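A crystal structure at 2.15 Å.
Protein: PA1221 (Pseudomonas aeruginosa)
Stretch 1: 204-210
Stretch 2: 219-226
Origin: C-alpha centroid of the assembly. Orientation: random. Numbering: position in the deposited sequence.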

# COMPACT_ATOMS: atom_id res chain seq x y z
N GLN A 204 19.37 10.06 8.69
CA GLN A 204 18.29 10.84 9.32
C GLN A 204 16.90 10.29 9.03
O GLN A 204 15.92 10.73 9.64
N MET A 205 16.82 9.37 8.07
CA MET A 205 15.56 8.68 7.79
C MET A 205 14.40 9.66 7.68
O MET A 205 13.38 9.49 8.37
N ARG A 206 14.52 10.68 6.83
CA ARG A 206 13.43 11.62 6.74
C ARG A 206 12.57 11.25 5.54
O ARG A 206 12.84 11.63 4.39
N PHE A 207 11.46 10.59 5.84
CA PHE A 207 10.63 9.97 4.82
C PHE A 207 9.54 10.91 4.36
O PHE A 207 8.85 11.50 5.18
N LEU A 208 9.42 11.06 3.05
CA LEU A 208 8.27 11.69 2.46
C LEU A 208 7.06 10.83 2.82
O LEU A 208 7.05 9.63 2.56
N VAL A 209 6.07 11.44 3.44
CA VAL A 209 4.80 10.77 3.69
C VAL A 209 3.78 11.34 2.72
O VAL A 209 3.35 12.49 2.85
N ASN A 210 3.41 10.51 1.76
CA ASN A 210 2.62 10.88 0.60
C ASN A 210 1.47 9.89 0.28
O ASN A 210 0.34 10.29 -0.00
N THR A 219 2.81 2.19 5.08
CA THR A 219 3.47 1.51 6.18
C THR A 219 4.97 1.80 6.19
O THR A 219 5.58 2.03 7.25
N LEU A 220 5.56 1.78 4.99
CA LEU A 220 6.98 2.10 4.87
C LEU A 220 7.23 3.59 5.14
O LEU A 220 8.16 3.97 5.87
N GLU A 221 6.43 4.45 4.51
CA GLU A 221 6.68 5.89 4.65
C GLU A 221 6.63 6.37 6.11
O GLU A 221 7.46 7.17 6.54
N ILE A 222 5.66 5.87 6.85
CA ILE A 222 5.45 6.29 8.22
C ILE A 222 6.36 5.54 9.18
O ILE A 222 7.20 6.15 9.85
N TRP A 223 6.20 4.22 9.24
CA TRP A 223 6.94 3.46 10.23
C TRP A 223 8.43 3.32 9.90
O TRP A 223 9.25 3.16 10.79
N GLY A 224 8.78 3.40 8.63
CA GLY A 224 10.20 3.42 8.29
C GLY A 224 10.93 4.58 8.97
O GLY A 224 12.07 4.43 9.42
N ALA A 225 10.30 5.75 9.01
CA ALA A 225 10.82 6.87 9.80
C ALA A 225 10.72 6.63 11.30
O ALA A 225 11.74 6.62 12.01
N LEU A 226 9.49 6.43 11.78
CA LEU A 226 9.28 6.51 13.23
C LEU A 226 9.94 5.35 13.99
O LEU A 226 10.28 5.49 15.16

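Packing of strand 206-209 of PA1221 against helix 219-226, which runs nearly antiparallel to it (154° between N-to-C directions, axes 7.4 Å apart at closest approach); the two stretches bury 416 Å² between them. Phe207 forms the apolar centre. Its CA-to-CB bond points toward the helix, and a chi1 of -95°, between the usual wells, with chi2 at 89°, places the ring against Leu220, Gly224 and Ala225. CE2 of Phe207 lies 4.2 Å from CG of Leu220, whose t, p rotamer carries the end of its side chain nearer the strand although its CB points sideways; the carbonyl oxygen of Leu220 sits over one face of the ring. At its base, CB of Phe207 approaches the carbonyl oxygen of Glu221 to 3.2 Å and CB of Ala225 to 4.2 Å. Gly224 leaves room for this close approach: an ideal CB there would point toward the strand, 3.4 Å from CE1 of Phe207, a tight fit, and would also clash with the carbonyl oxygen of Leu220 at 2.4 Å.

Just before the strand, buried Met205 also points toward the helix. Its m, m, m rotamer brings CE of Met205 to 3.5 Å from O of Gly224, while its own carbonyl oxygen lies 3.7 Å from CB of Ala225. Between Met205 and Phe207, Arg206 points away and makes no contact with the helix. At the other end, Val209 (t) points sideways, and its CG1 packs 4.1 Å from CG1 of Ile222; Ile222 (m, t) reaches this contact even though its CA-to-CB bond points away from the strand. CG2 of Val209 lies 4.3 Å from CB of Glu221, where the apolar packing gives way to the polar edge.

Glu221, which has the largest area covered by the other stretch, starts sideways, but its m, t rotamer extends the carboxylate to the end of the strand. On the way, CG of Glu221 passes 3.4 Å from O of Leu208. OE1 of Glu221 then accepts a nearly straight hydrogen bond from the backbone N of Asn210 (2.8 Å, 170° at the hydrogen), so the side chain of a helix residue satisfies an amide just beyond the strand. A water bridges the same two residues: it accepts from ND2 of Asn210 at 2.8 Å and donates to OE2 of Glu221 at 3.0 Å. Asn210 is t, with chi2 at 64°; its OD1 is hydrogen-bonded elsewhere in the structure.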

# COMPACT_ATOMS: atom_id res chain seq x y z
CB GLN A 204 18.34 12.32 8.91
CG GLN A 204 19.52 13.10 9.46
CD GLN A 204 19.20 14.57 9.62
OE1 GLN A 204 19.24 15.35 8.66
NE2 GLN A 204 18.84 14.97 10.85
CB MET A 205 15.28 7.60 8.84
CG MET A 205 16.31 6.46 8.84
SD MET A 205 16.26 5.61 7.26
CE MET A 205 15.02 4.35 7.58
CB ARG A 206 13.97 13.05 6.62
CG ARG A 206 14.78 13.49 7.85
CD ARG A 206 15.36 14.89 7.69
NE ARG A 206 14.33 15.92 7.64
CZ ARG A 206 13.79 16.52 8.69
NH1 ARG A 206 14.17 16.20 9.92
NH2 ARG A 206 12.86 17.45 8.53
CB PHE A 207 9.98 8.68 5.32
CG PHE A 207 10.75 7.46 4.97
CD1 PHE A 207 11.75 6.99 5.81
CD2 PHE A 207 10.51 6.81 3.78
CE1 PHE A 207 12.48 5.88 5.48
CE2 PHE A 207 11.24 5.68 3.44
CZ PHE A 207 12.21 5.21 4.28
CB LEU A 208 8.44 11.75 0.95
CG LEU A 208 7.19 12.21 0.20
CD1 LEU A 208 6.88 13.64 0.59
CD2 LEU A 208 7.38 12.10 -1.30
CB VAL A 209 4.32 10.95 5.13
CG1 VAL A 209 2.87 10.41 5.30
CG2 VAL A 209 5.29 10.28 6.09
CB ASN A 210 3.54 11.15 -0.60
CG ASN A 210 2.77 11.46 -1.86
OD1 ASN A 210 2.06 12.47 -1.94
ND2 ASN A 210 2.89 10.59 -2.86
CB THR A 219 3.28 -0.01 6.08
OG1 THR A 219 1.87 -0.29 5.98
CG2 THR A 219 3.86 -0.70 7.31
CB LEU A 220 7.49 1.74 3.48
CG LEU A 220 8.92 2.20 3.20
CD1 LEU A 220 9.90 1.49 4.15
CD2 LEU A 220 9.26 1.92 1.75
CB GLU A 221 5.70 6.69 3.81
CG GLU A 221 5.88 6.44 2.31
CD GLU A 221 4.77 7.05 1.48
OE1 GLU A 221 3.94 7.81 2.03
OE2 GLU A 221 4.75 6.77 0.27
CB ILE A 222 3.98 6.13 8.61
CG1 ILE A 222 3.13 7.06 7.73
CG2 ILE A 222 3.77 6.42 10.11
CD1 ILE A 222 1.62 6.72 7.69
CB TRP A 223 6.26 2.11 10.49
CG TRP A 223 4.84 2.34 10.92
CD1 TRP A 223 3.71 2.08 10.21
CD2 TRP A 223 4.42 2.95 12.15
NE1 TRP A 223 2.60 2.47 10.93
CE2 TRP A 223 3.00 3.01 12.12
CE3 TRP A 223 5.10 3.45 13.27
CZ2 TRP A 223 2.25 3.54 13.19
CZ3 TRP A 223 4.35 3.98 14.33
CH2 TRP A 223 2.94 4.00 14.28
CB ALA A 225 10.06 8.15 9.46
CB LEU A 226 7.78 6.57 13.57
CG LEU A 226 7.03 7.83 13.12
CD1 LEU A 226 5.55 7.66 13.43
CD2 LEU A 226 7.58 9.06 13.82
O HOH W 1 4.41 8.37 -2.19